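PDB 5GHU: probable fimbrial chaperone YadV from Escherichia coli K-12, which probably acts as a periplasmic chaperone that holds pilin subunits and hands them to the outer-membrane usher during assembly of the Yad fimbriae. Local coordinates for residues I5-V10 with R115-K119; K17-L23 with G67-M73; N25-L31 with S60-R66; T50-T54 with A76-L80; V161-G166 with V179-A183. The contacts are given in a common frame with arbitrary orientation. Where two conformers were deposited one is given. Residues are numbered along the deposited sequence.

Contact 1 (I5-V10 with R115-K119)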
# COMPACT_ATOMS: atom_id res chain seq x y z
N ILE A 5 13.34 -1.28 -5.79
CA ILE A 5 12.32 -0.63 -6.55
C ILE A 5 12.32 0.85 -6.21
O ILE A 5 12.39 1.22 -5.03
CB ILE A 5 10.92 -1.24 -6.24
CG1 ILE A 5 10.91 -2.74 -6.48
CG2 ILE A 5 9.82 -0.54 -7.06
CD1 ILE A 5 9.61 -3.41 -5.87
N SER A 6 12.23 1.71 -7.22
CA SER A 6 12.18 3.16 -6.96
C SER A 6 10.76 3.51 -6.56
O SER A 6 9.84 3.43 -7.35
CB SER A 6 12.59 3.96 -8.18
OG SER A 6 13.96 3.67 -8.50
N GLY A 7 10.57 3.85 -5.29
CA GLY A 7 9.22 4.18 -4.85
C GLY A 7 8.64 3.08 -3.98
O GLY A 7 8.98 1.91 -4.16
N THR A 8 7.78 3.46 -3.04
CA THR A 8 7.20 2.47 -2.16
C THR A 8 5.76 2.14 -2.55
O THR A 8 5.16 1.24 -1.97
CB THR A 8 7.21 2.92 -0.70
OG1 THR A 8 6.45 4.13 -0.57
CG2 THR A 8 8.64 3.12 -0.23
N ARG A 9 5.20 2.88 -3.55
CA ARG A 9 3.93 2.50 -4.14
C ARG A 9 3.90 3.07 -5.54
O ARG A 9 4.75 3.91 -5.89
CB ARG A 9 2.70 2.98 -3.31
CG ARG A 9 2.54 4.56 -3.29
CD ARG A 9 2.58 5.21 -1.86
NE ARG A 9 1.94 4.42 -0.79
CZ ARG A 9 0.73 4.50 -0.23
NH1 ARG A 9 0.58 3.60 0.74
NH2 ARG A 9 -0.25 5.45 -0.49
N VAL A 10 2.94 2.60 -6.34
CA VAL A 10 2.77 3.09 -7.73
C VAL A 10 1.34 3.61 -7.86
O VAL A 10 0.40 2.92 -7.47
CB VAL A 10 2.98 1.95 -8.76
CG1 VAL A 10 2.88 2.52 -10.20
CG2 VAL A 10 4.31 1.27 -8.55
N ARG A 115 11.88 -12.15 -2.98
CA ARG A 115 10.73 -11.50 -3.55
C ARG A 115 10.34 -10.28 -2.73
O ARG A 115 10.28 -10.33 -1.50
CB ARG A 115 9.55 -12.47 -3.60
CG ARG A 115 8.24 -11.81 -3.97
CD ARG A 115 7.12 -12.64 -3.31
NE ARG A 115 5.85 -12.40 -3.93
CZ ARG A 115 4.74 -13.06 -3.64
NH1 ARG A 115 4.77 -13.99 -2.72
NH2 ARG A 115 3.60 -12.76 -4.23
N THR A 116 10.02 -9.18 -3.43
CA THR A 116 9.56 -7.96 -2.78
C THR A 116 8.28 -7.52 -3.50
O THR A 116 8.11 -7.79 -4.67
CB THR A 116 10.63 -6.84 -2.84
OG1 THR A 116 11.69 -7.18 -1.94
CG2 THR A 116 10.06 -5.51 -2.40
N ARG A 117 7.38 -6.88 -2.77
CA ARG A 117 6.11 -6.43 -3.36
C ARG A 117 5.84 -5.01 -2.88
O ARG A 117 6.09 -4.72 -1.72
CB ARG A 117 4.92 -7.29 -2.92
CG ARG A 117 4.97 -8.76 -3.22
CD ARG A 117 3.70 -9.44 -2.73
NE ARG A 117 3.25 -8.88 -1.46
CZ ARG A 117 2.08 -9.15 -0.89
NH1 ARG A 117 1.24 -9.98 -1.48
NH2 ARG A 117 1.76 -8.58 0.26
N ILE A 118 5.29 -4.15 -3.75
CA ILE A 118 4.74 -2.85 -3.34
C ILE A 118 3.35 -2.69 -3.91
O ILE A 118 2.97 -3.39 -4.84
CB ILE A 118 5.58 -1.63 -3.83
CG1 ILE A 118 5.63 -1.56 -5.36
CG2 ILE A 118 6.97 -1.64 -3.21
CD1 ILE A 118 6.39 -0.33 -5.87
N LYS A 119 2.56 -1.81 -3.32
CA LYS A 119 1.18 -1.60 -3.78
C LYS A 119 1.12 -0.76 -5.04
O LYS A 119 1.86 0.23 -5.20
CB LYS A 119 0.36 -0.90 -2.71
CG LYS A 119 0.17 -1.77 -1.46
CD LYS A 119 -0.38 -0.86 -0.31
CE LYS A 119 -0.36 -1.52 1.07
NZ LYS A 119 -0.66 -0.50 2.15
O HOH W 1 3.31 -0.37 -1.01

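Contact 2 (K17-L23 with G67-M73)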
# COMPACT_ATOMS: atom_id res chain seq x y z
N LYS A 17 -1.91 5.37 -20.56
CA LYS A 17 -1.81 4.17 -21.38
C LYS A 17 -0.88 3.19 -20.68
O LYS A 17 -1.05 1.98 -20.78
CB LYS A 17 -1.33 4.56 -22.79
CG LYS A 17 -0.90 3.40 -23.65
CD LYS A 17 -2.09 2.59 -24.15
CE LYS A 17 -1.67 1.65 -25.29
NZ LYS A 17 -0.92 2.40 -26.31
N SER A 18 0.10 3.70 -19.95
CA SER A 18 0.97 2.87 -19.13
C SER A 18 1.67 3.73 -18.09
O SER A 18 1.59 4.97 -18.15
CB SER A 18 2.01 2.15 -20.00
OG SER A 18 2.85 3.12 -20.59
N VAL A 19 2.32 3.07 -17.14
CA VAL A 19 3.10 3.71 -16.09
C VAL A 19 4.44 2.97 -15.95
O VAL A 19 4.46 1.73 -16.08
CB VAL A 19 2.32 3.68 -14.76
CG1 VAL A 19 3.17 4.07 -13.59
CG2 VAL A 19 1.07 4.51 -14.88
N ASN A 20 5.53 3.68 -15.68
CA ASN A 20 6.83 3.01 -15.55
C ASN A 20 7.24 2.86 -14.10
O ASN A 20 6.94 3.73 -13.24
CB ASN A 20 7.93 3.75 -16.32
CG ASN A 20 7.75 3.70 -17.81
OD1 ASN A 20 7.18 2.75 -18.36
ND2 ASN A 20 8.28 4.71 -18.49
N VAL A 21 7.90 1.76 -13.79
CA VAL A 21 8.49 1.58 -12.47
C VAL A 21 9.94 1.21 -12.68
O VAL A 21 10.23 0.37 -13.52
CB VAL A 21 7.80 0.44 -11.68
CG1 VAL A 21 8.51 0.20 -10.36
CG2 VAL A 21 6.34 0.80 -11.44
N ARG A 22 10.84 1.79 -11.90
CA ARG A 22 12.26 1.52 -12.11
C ARG A 22 12.83 0.54 -11.07
O ARG A 22 12.55 0.65 -9.87
CB ARG A 22 13.02 2.84 -12.05
CG ARG A 22 14.51 2.70 -12.23
CD ARG A 22 14.87 2.31 -13.66
NE ARG A 22 16.33 2.22 -13.79
CZ ARG A 22 16.97 2.16 -14.96
NH1 ARG A 22 18.30 2.08 -15.00
NH2 ARG A 22 16.27 2.15 -16.09
N LEU A 23 13.59 -0.43 -11.58
CA LEU A 23 14.38 -1.37 -10.77
C LEU A 23 15.87 -1.04 -10.90
O LEU A 23 16.38 -0.71 -12.00
CB LEU A 23 14.15 -2.79 -11.24
CG LEU A 23 12.68 -3.18 -11.35
CD1 LEU A 23 12.61 -4.63 -11.84
CD2 LEU A 23 11.93 -3.01 -10.00
N GLY A 67 20.26 -1.08 -14.14
CA GLY A 67 18.83 -1.09 -13.80
C GLY A 67 17.97 -1.43 -15.01
O GLY A 67 18.49 -1.74 -16.08
N GLN A 68 16.66 -1.37 -14.82
CA GLN A 68 15.69 -1.78 -15.82
C GLN A 68 14.40 -1.07 -15.50
O GLN A 68 13.92 -1.12 -14.37
CB GLN A 68 15.47 -3.30 -15.76
CG GLN A 68 14.38 -3.83 -16.69
CD GLN A 68 14.73 -3.63 -18.14
OE1 GLN A 68 15.80 -4.07 -18.60
NE2 GLN A 68 13.87 -2.94 -18.88
N THR A 69 13.82 -0.41 -16.50
CA THR A 69 12.48 0.14 -16.34
C THR A 69 11.43 -0.89 -16.74
O THR A 69 11.54 -1.52 -17.79
CB THR A 69 12.31 1.39 -17.18
OG1 THR A 69 13.23 2.35 -16.68
CG2 THR A 69 10.90 1.96 -17.00
N ILE A 70 10.40 -1.05 -15.89
CA ILE A 70 9.31 -1.98 -16.17
C ILE A 70 8.10 -1.16 -16.56
O ILE A 70 7.71 -0.26 -15.84
CB ILE A 70 8.97 -2.86 -14.95
CG1 ILE A 70 10.24 -3.59 -14.47
CG2 ILE A 70 7.82 -3.85 -15.26
CD1 ILE A 70 10.89 -4.57 -15.49
N LYS A 71 7.47 -1.50 -17.67
CA LYS A 71 6.29 -0.77 -18.10
C LYS A 71 5.05 -1.53 -17.63
O LYS A 71 4.87 -2.73 -17.93
CB LYS A 71 6.31 -0.60 -19.64
CG LYS A 71 4.98 -0.11 -20.23
CD LYS A 71 5.08 0.09 -21.73
CE LYS A 71 5.90 1.33 -22.06
NZ LYS A 71 5.90 1.63 -23.53
N LEU A 72 4.18 -0.86 -16.89
CA LEU A 72 2.95 -1.49 -16.41
C LEU A 72 1.82 -0.96 -17.24
O LEU A 72 1.71 0.25 -17.46
CB LEU A 72 2.71 -1.18 -14.93
CG LEU A 72 3.88 -1.50 -14.03
CD1 LEU A 72 3.54 -0.98 -12.59
CD2 LEU A 72 4.23 -3.02 -14.04
N MET A 73 0.98 -1.85 -17.74
CA MET A 73 -0.03 -1.43 -18.70
C MET A 73 -1.40 -2.06 -18.41
O MET A 73 -1.51 -3.28 -18.32
CB MET A 73 0.41 -1.79 -20.11
CG MET A 73 -0.51 -1.22 -21.11
SD MET A 73 0.05 -1.45 -22.80
CE MET A 73 1.64 -0.66 -22.84

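Contact 3 (N25-L31 with S60-R66)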
# COMPACT_ATOMS: atom_id res chain seq x y z
N ASN A 25 19.76 -2.79 -9.63
CA ASN A 25 20.53 -3.85 -8.98
C ASN A 25 21.68 -3.22 -8.21
O ASN A 25 22.68 -2.83 -8.80
CB ASN A 25 21.03 -4.86 -10.01
CG ASN A 25 21.77 -6.03 -9.37
OD1 ASN A 25 22.02 -6.03 -8.16
ND2 ASN A 25 22.15 -7.02 -10.20
N LYS A 26 21.52 -3.09 -6.90
CA LYS A 26 22.53 -2.48 -6.04
C LYS A 26 23.63 -3.46 -5.66
O LYS A 26 24.59 -3.07 -5.00
CB LYS A 26 21.90 -1.92 -4.76
CG LYS A 26 20.77 -0.91 -4.98
CD LYS A 26 21.26 0.37 -5.65
CE LYS A 26 22.20 1.17 -4.74
NZ LYS A 26 22.80 2.37 -5.39
N GLY A 27 23.48 -4.73 -6.06
CA GLY A 27 24.39 -5.79 -5.65
C GLY A 27 25.62 -5.90 -6.53
O GLY A 27 25.81 -5.08 -7.42
N ASN A 28 26.46 -6.91 -6.30
CA ASN A 28 27.70 -7.03 -7.07
C ASN A 28 27.68 -8.07 -8.19
O ASN A 28 28.60 -8.15 -8.99
CB ASN A 28 28.86 -7.34 -6.13
CG ASN A 28 29.02 -6.29 -5.06
OD1 ASN A 28 28.89 -6.58 -3.88
ND2 ASN A 28 29.27 -5.05 -5.48
N ASN A 29 26.61 -8.84 -8.24
CA ASN A 29 26.43 -9.85 -9.27
C ASN A 29 25.17 -9.59 -10.08
O ASN A 29 24.25 -8.94 -9.59
CB ASN A 29 26.38 -11.23 -8.62
CG ASN A 29 27.54 -11.45 -7.66
OD1 ASN A 29 28.70 -11.27 -8.02
ND2 ASN A 29 27.21 -11.83 -6.43
N PRO A 30 25.11 -10.09 -11.29
CA PRO A 30 23.93 -9.90 -12.10
C PRO A 30 22.84 -10.77 -11.57
O PRO A 30 23.14 -11.74 -10.93
CB PRO A 30 24.34 -10.42 -13.45
CG PRO A 30 25.48 -11.29 -13.20
CD PRO A 30 26.18 -10.77 -12.02
N LEU A 31 21.61 -10.42 -11.86
CA LEU A 31 20.47 -11.23 -11.40
C LEU A 31 19.43 -11.40 -12.50
O LEU A 31 19.27 -10.51 -13.35
CB LEU A 31 19.81 -10.58 -10.18
CG LEU A 31 20.49 -10.56 -8.81
CD1 LEU A 31 21.93 -10.28 -8.92
CD2 LEU A 31 19.87 -9.51 -7.90
N SER A 60 13.87 -10.05 -16.82
CA SER A 60 15.04 -9.40 -17.35
C SER A 60 16.30 -9.82 -16.61
O SER A 60 16.23 -10.30 -15.48
CB SER A 60 14.88 -7.88 -17.32
OG SER A 60 14.22 -7.45 -16.16
N ARG A 61 17.44 -9.68 -17.28
CA ARG A 61 18.74 -9.80 -16.64
C ARG A 61 19.24 -8.39 -16.33
O ARG A 61 19.44 -7.59 -17.24
CB ARG A 61 19.73 -10.54 -17.56
CG ARG A 61 21.10 -10.75 -16.95
CD ARG A 61 21.91 -11.83 -17.69
NE ARG A 61 21.71 -11.81 -19.14
CZ ARG A 61 21.01 -12.72 -19.82
NH1 ARG A 61 20.42 -13.72 -19.18
NH2 ARG A 61 20.88 -12.62 -21.14
N ILE A 62 19.46 -8.11 -15.04
CA ILE A 62 19.94 -6.81 -14.59
C ILE A 62 21.35 -6.97 -14.03
O ILE A 62 21.54 -7.63 -13.01
CB ILE A 62 19.05 -6.21 -13.53
CG1 ILE A 62 17.58 -6.29 -13.93
CG2 ILE A 62 19.49 -4.75 -13.29
CD1 ILE A 62 16.57 -5.67 -12.90
N ASP A 63 22.33 -6.38 -14.70
CA ASP A 63 23.72 -6.51 -14.27
C ASP A 63 23.95 -5.74 -12.99
O ASP A 63 23.14 -4.88 -12.64
CB ASP A 63 24.67 -6.01 -15.34
CG ASP A 63 24.96 -7.05 -16.36
OD1 ASP A 63 24.86 -8.24 -16.01
OD2 ASP A 63 25.27 -6.69 -17.52
N ALA A 64 25.02 -6.08 -12.29
CA ALA A 64 25.40 -5.35 -11.09
C ALA A 64 25.46 -3.86 -11.39
O ALA A 64 26.04 -3.44 -12.40
CB ALA A 64 26.75 -5.83 -10.58
N LYS A 65 24.86 -3.07 -10.52
CA LYS A 65 24.94 -1.61 -10.60
C LYS A 65 24.28 -1.08 -11.86
O LYS A 65 24.56 0.03 -12.30
CB LYS A 65 26.40 -1.15 -10.54
CG LYS A 65 27.20 -1.79 -9.43
CD LYS A 65 26.70 -1.41 -8.04
CE LYS A 65 27.42 -2.26 -6.99
NZ LYS A 65 27.00 -1.90 -5.61
N ARG A 66 23.42 -1.88 -12.47
CA ARG A 66 22.62 -1.39 -13.58
C ARG A 66 21.14 -1.51 -13.24
O ARG A 66 20.78 -1.95 -12.15
CB ARG A 66 22.94 -2.16 -14.85
CG ARG A 66 24.40 -1.99 -15.29
CD ARG A 66 24.53 -0.54 -15.65
NE ARG A 66 24.05 -0.35 -17.02
CZ ARG A 66 24.84 -0.53 -18.09
NH1 ARG A 66 26.11 -0.88 -17.92
NH2 ARG A 66 24.35 -0.36 -19.31

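Contact 4 (T50-T54 with A76-L80)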
# COMPACT_ATOMS: atom_id res chain seq x y z
N THR A 50 -7.93 -12.55 -14.46
CA THR A 50 -7.33 -12.31 -13.15
C THR A 50 -6.97 -10.83 -12.94
O THR A 50 -7.77 -10.07 -12.41
CB THR A 50 -6.09 -13.18 -12.93
OG1 THR A 50 -5.27 -13.14 -14.10
CG2 THR A 50 -6.50 -14.62 -12.66
N VAL A 51 -5.76 -10.42 -13.34
CA VAL A 51 -5.44 -8.99 -13.22
C VAL A 51 -5.29 -8.37 -14.60
O VAL A 51 -4.58 -8.89 -15.44
CB VAL A 51 -4.16 -8.72 -12.39
CG1 VAL A 51 -4.32 -9.29 -11.00
CG2 VAL A 51 -2.94 -9.30 -13.07
N PRO A 52 -5.99 -7.24 -14.83
CA PRO A 52 -6.02 -6.67 -16.17
C PRO A 52 -4.81 -5.77 -16.42
O PRO A 52 -4.97 -4.62 -16.81
CB PRO A 52 -7.32 -5.84 -16.17
CG PRO A 52 -7.49 -5.41 -14.69
CD PRO A 52 -6.94 -6.61 -13.89
N PHE A 53 -3.61 -6.28 -16.16
CA PHE A 53 -2.39 -5.51 -16.41
C PHE A 53 -1.34 -6.42 -17.05
O PHE A 53 -1.37 -7.63 -16.89
CB PHE A 53 -1.80 -4.95 -15.12
CG PHE A 53 -2.67 -3.91 -14.45
CD1 PHE A 53 -3.64 -4.31 -13.55
CD2 PHE A 53 -2.51 -2.55 -14.73
CE1 PHE A 53 -4.46 -3.37 -12.92
CE2 PHE A 53 -3.32 -1.60 -14.09
CZ PHE A 53 -4.29 -2.02 -13.18
N THR A 54 -0.40 -5.82 -17.77
CA THR A 54 0.83 -6.51 -18.15
C THR A 54 2.01 -5.73 -17.53
O THR A 54 1.88 -4.55 -17.20
CB THR A 54 1.00 -6.60 -19.67
OG1 THR A 54 0.95 -5.30 -20.25
CG2 THR A 54 -0.10 -7.44 -20.28
N ALA A 76 -7.65 -3.73 -19.48
CA ALA A 76 -9.12 -3.76 -19.43
C ALA A 76 -9.67 -5.11 -19.86
O ALA A 76 -10.78 -5.19 -20.41
CB ALA A 76 -9.70 -2.66 -20.30
N SER A 77 -8.92 -6.17 -19.63
CA SER A 77 -9.43 -7.50 -19.92
C SER A 77 -10.61 -7.78 -18.99
O SER A 77 -11.56 -8.49 -19.33
CB SER A 77 -8.34 -8.56 -19.77
OG SER A 77 -7.70 -8.46 -18.51
N THR A 78 -10.51 -7.20 -17.80
CA THR A 78 -11.58 -7.10 -16.82
C THR A 78 -11.79 -5.62 -16.57
O THR A 78 -10.81 -4.88 -16.52
CB THR A 78 -11.24 -7.75 -15.47
OG1 THR A 78 -10.67 -9.05 -15.67
CG2 THR A 78 -12.48 -7.84 -14.59
N SER A 79 -13.02 -5.19 -16.38
CA SER A 79 -13.24 -3.77 -16.15
C SER A 79 -13.12 -3.48 -14.68
O SER A 79 -13.68 -4.19 -13.86
CB SER A 79 -14.61 -3.34 -16.65
OG SER A 79 -15.58 -4.24 -16.15
N LEU A 80 -12.33 -2.48 -14.33
CA LEU A 80 -12.25 -2.12 -12.93
C LEU A 80 -13.32 -1.08 -12.59
O LEU A 80 -13.79 -0.35 -13.48
CB LEU A 80 -10.86 -1.55 -12.62
CG LEU A 80 -9.72 -2.57 -12.72
CD1 LEU A 80 -8.37 -1.93 -12.63
CD2 LEU A 80 -9.81 -3.65 -11.65

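Contact 5 (V161-G166 with V179-A183)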
# COMPACT_ATOMS: atom_id res chain seq x y z
N VAL A 161 -6.85 4.21 2.32
CA VAL A 161 -5.93 4.85 3.28
C VAL A 161 -4.98 3.80 3.82
O VAL A 161 -5.39 2.71 4.24
CB VAL A 161 -6.65 5.54 4.45
CG1 VAL A 161 -5.62 6.10 5.48
CG2 VAL A 161 -7.52 6.72 3.93
N SER A 162 -3.67 4.14 3.77
CA SER A 162 -2.58 3.24 4.22
C SER A 162 -1.84 3.94 5.35
O SER A 162 -1.73 5.17 5.32
CB SER A 162 -1.58 2.99 3.09
OG SER A 162 -2.21 2.31 1.97
N PHE A 163 -1.33 3.17 6.30
CA PHE A 163 -0.63 3.79 7.45
C PHE A 163 0.78 3.26 7.64
O PHE A 163 1.06 2.07 7.41
CB PHE A 163 -1.38 3.49 8.77
CG PHE A 163 -2.84 3.90 8.79
CD1 PHE A 163 -3.81 3.03 8.35
CD2 PHE A 163 -3.20 5.17 9.19
CE1 PHE A 163 -5.19 3.41 8.34
CE2 PHE A 163 -4.55 5.57 9.27
CZ PHE A 163 -5.56 4.66 8.84
N SER A 164 1.64 4.11 8.18
CA SER A 164 2.93 3.59 8.64
C SER A 164 2.85 3.24 10.12
O SER A 164 3.50 2.30 10.54
CB SER A 164 4.02 4.60 8.35
OG SER A 164 3.76 5.84 9.03
N SER A 165 2.06 3.97 10.90
CA SER A 165 1.93 3.69 12.36
C SER A 165 0.77 4.48 12.93
O SER A 165 0.26 5.42 12.27
CB SER A 165 3.20 4.07 13.14
OG SER A 165 3.44 5.47 13.11
N GLY A 166 0.36 4.11 14.15
CA GLY A 166 -0.69 4.85 14.81
C GLY A 166 -0.76 4.36 16.23
O GLY A 166 -0.22 3.30 16.57
N VAL A 179 -2.18 -0.99 12.85
CA VAL A 179 -2.82 -0.33 11.71
C VAL A 179 -2.91 -1.25 10.50
O VAL A 179 -2.02 -2.07 10.26
CB VAL A 179 -2.10 0.97 11.33
CG1 VAL A 179 -2.31 2.04 12.44
CG2 VAL A 179 -0.60 0.71 11.06
N LYS A 180 -3.99 -1.07 9.74
CA LYS A 180 -4.24 -1.86 8.52
C LYS A 180 -4.67 -0.88 7.47
O LYS A 180 -5.32 0.11 7.77
CB LYS A 180 -5.40 -2.86 8.71
CG LYS A 180 -5.16 -3.99 9.71
CD LYS A 180 -6.49 -4.75 9.75
CE LYS A 180 -6.60 -5.81 10.84
NZ LYS A 180 -8.01 -6.29 10.83
N MET A 181 -4.39 -1.24 6.21
CA MET A 181 -4.97 -0.48 5.11
C MET A 181 -6.49 -0.59 5.12
O MET A 181 -7.04 -1.67 5.37
CB MET A 181 -4.37 -0.99 3.78
CG MET A 181 -4.94 -0.20 2.63
SD MET A 181 -4.02 -0.53 1.05
CE MET A 181 -4.37 -2.25 0.80
N ILE A 182 -7.16 0.52 4.81
CA ILE A 182 -8.63 0.50 4.77
C ILE A 182 -9.12 0.90 3.37
O ILE A 182 -8.71 1.92 2.81
CB ILE A 182 -9.26 1.37 5.89
CG1 ILE A 182 -10.80 1.28 5.83
CG2 ILE A 182 -8.75 2.80 5.92
CD1 ILE A 182 -11.46 1.89 7.08
N ALA A 183 -9.86 -0.02 2.78
CA ALA A 183 -10.36 0.17 1.41
C ALA A 183 -11.40 1.26 1.30
O ALA A 183 -12.06 1.62 2.28
CB ALA A 183 -10.92 -1.21 0.91

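Contact 1 (I5-V10 with R115-K119)
In the immunoglobulin-like N-terminal domain, residues 5-10 carry the first strand across the open side of the sandwich, from an antiparallel pairing with strand 19-25 to a parallel place beside strand 114-123. I5 CG2 lies 3.6 Å from I118 CD1, and I5 CD1 reaches T116 CG2 at 4.1 Å. After S6, G7 takes a positive phi of 107°, where a side chain would jam against the preceding carbonyl; G7 O sits 3.8 Å from I118 CD1. T8 points its CB away but presents its carbonyl, and a water accepts from K119 N (2.8 Å) and donates to T8 O (2.6 Å), bridging the segments. R9 turns to the same side as K119, and R9 NH1 lies 4.5 Å from K119 NZ. The pair probably corresponds to the basic Arg and Lys with which PapD-like chaperones hold a subunit's C-terminal carboxylate. V10 packs CG2 against I118 CD1 (3.8 Å), and V10 N donates to K119 O at 2.8 Å, with an N-H...O angle of 156°.

Contact 2 (K17-L23 with G67-M73)
L72, L23 and R22 are among the most covered residues of this antiparallel pair, whose segment axes run at 154° and come within 4.6 Å. L72 N donates to V19 O (2.7 Å) and V19 N to L72 O (2.9 Å), while L72 CD1 lies against V21 CG2 at 3.5 Å. At the other end L23 bonds in the same two-way manner to Q68, both N...O distances being 2.9 Å, and its CD1 meets I70 CG1 at 3.7 Å. Between them V21 and I70 form a third hydrogen-bonded pair. R22 belongs to the opposite face, with N20, T69 and K71: its NH2 donates to T69 OG1 (3.1 Å), its guanidinium lies over the backbone with CZ 3.5 Å from Q68 N, and NE makes a salt bridge with E24. The L23, I70 and L72 side chains reach across to V33, S35 and L37 of strand 31-38. One apolar and one polar face on neighbouring antiparallel strands is the build of an immunoglobulin-like sandwich, here as its B and E strands.

Contact 3 (N25-L31 with S60-R66)
A single asparagine side chain, that of N25, ties two turns together. Its OD1 accepts from G27 N at 2.9 Å, closing an Asx turn, while its ND2 crosses to the other segment and donates to I62 O, also at 2.9 Å. The same ND2 hydrogen-bonds to N29 O at 2.9 Å, although the position of that carbonyl is less certain. The backbone of N25 works as well: N25 N donates to R66 O (2.8 Å) and N25 O accepts from K65 N (2.8 Å). Residues 63-66 form a type II beta turn, with R66 N bonded to D63 O at 3.0 Å and K65 at the positive phi (64°) expected of its third position. There K65 curls its side chain back to donate from NZ to K26 O (2.7 Å). A64 CB fills the loop's concave side, 3.4 Å from both G27 O and N28 O; G27 O is buried here without a polar partner. Just before the turn, I62 forms an antiparallel hydrogen-bonded pair with L31 (L31 N to I62 O 3.0 Å, I62 N to L31 O 2.9 Å). In the immunoglobulin-like N-terminal domain the loop thus links strand 19-25 to strand 31-38 over the hairpin turn between strands 53-62 and 67-74, with N25 and L31 touching I3 of strand 3-5 and I62 resting on V33 and Q68.

Contact 4 (T50-T54 with A76-L80)
P52 meets the loop 76-80 by van der Waals packing, with no hydrogen bond crossing between the segments. P52, its CB directed toward the loop and its ring puckered C-gamma endo, has 93 Å² covered, the largest share here. The chain bends sharply at this residue, the centre of an inverse gamma turn (phi/psi -85°/51°) accompanied by a weak bond from F53 N to V51 O at 2.9 Å. S77, in the p rotamer, sets OG 3.5 Å from P52 CB while the hydroxyl bonds to T75. T78 directs its CB toward the proline, but the closer approach is by its carbonyl, with T78 O 3.6 Å from P52 CB. L80 adopts the mt rotamer, which brings L80 CG 4.1 Å from P52 CG and L80 CD1 4.1 Å from F53 CZ. F53 points its CB away, yet chi1 near -65° with chi2 near 88° swings the ring tip within reach of that methyl. In the immunoglobulin-like N-terminal domain, the start of strand 53-62 here meets the loop leading from strand 67-74 to strand 86-95. L80 N bonds to the Y74 hydroxyl, and F53 packs edge-to-face with Y12 of strand 9-13 and F88 of strand 86-95.

Contact 5 (V161-G166 with V179-A183)
V179 and F163 form the apolar centre, V179 alone having 88 Å² covered. F163 CB lies 3.7 Å from V179 CB, and the F163 ring also reaches I182, with F163 CE1 4.3 Å from I182 CG2. I182 CG2 in turn packs 3.8 Å from V161 CB. V179 CG1 also fits over the backbone of G166, 3.8 Å from its N, where a side chain on the glycine would be tight. Toward the margin, K180 O meets the edge of the F163 ring, 3.3 Å from CD1. V161 and I182 then form an isolated antiparallel bridge, with V161 N donating to I182 O (3.0 Å) and I182 N to V161 O (2.9 Å); M181 CA adds a CA-H...O contact to V161 O at 3.3 Å. At the polar edge S162 OG lies 3.5 Å from M181 SD, and K180 sends NZ away to V189 O. S164 and S165 both face Y207 in a classic beta bulge, where the chain turns a corner. Within the immunoglobulin-like C-terminal domain, F163 stacks edge-to-face on F206 of strand 203-209, while S162 and M181 extend toward the N-terminal domain and touch F121 of strand 114-123.

Contacts 1 to 4 belong to the N-terminal domain and contact 5 to the C-terminal one. Contacts 1 and 2, with centres about 12 Å apart, share the core: I5 CG2 packs 3.6 Å from V21 CG1, and S6 N probably bonds to R22 O at 2.9 Å. Contact 2 continues into contact 3 through Q68 and I62 and into contact 4 through M73 O and T54 N (2.8 Å), whereas contacts 3 and 4 sit about 31 Å apart, centre to centre, along strand 53-62. Contacts 1 and 5 meet between the domains, where K119 NZ lies 3.2 Å from S162 OG in a weak hydrogen bond and R9 NH1 3.2 Å from S162 CB, at the probable subunit-anchoring cleft.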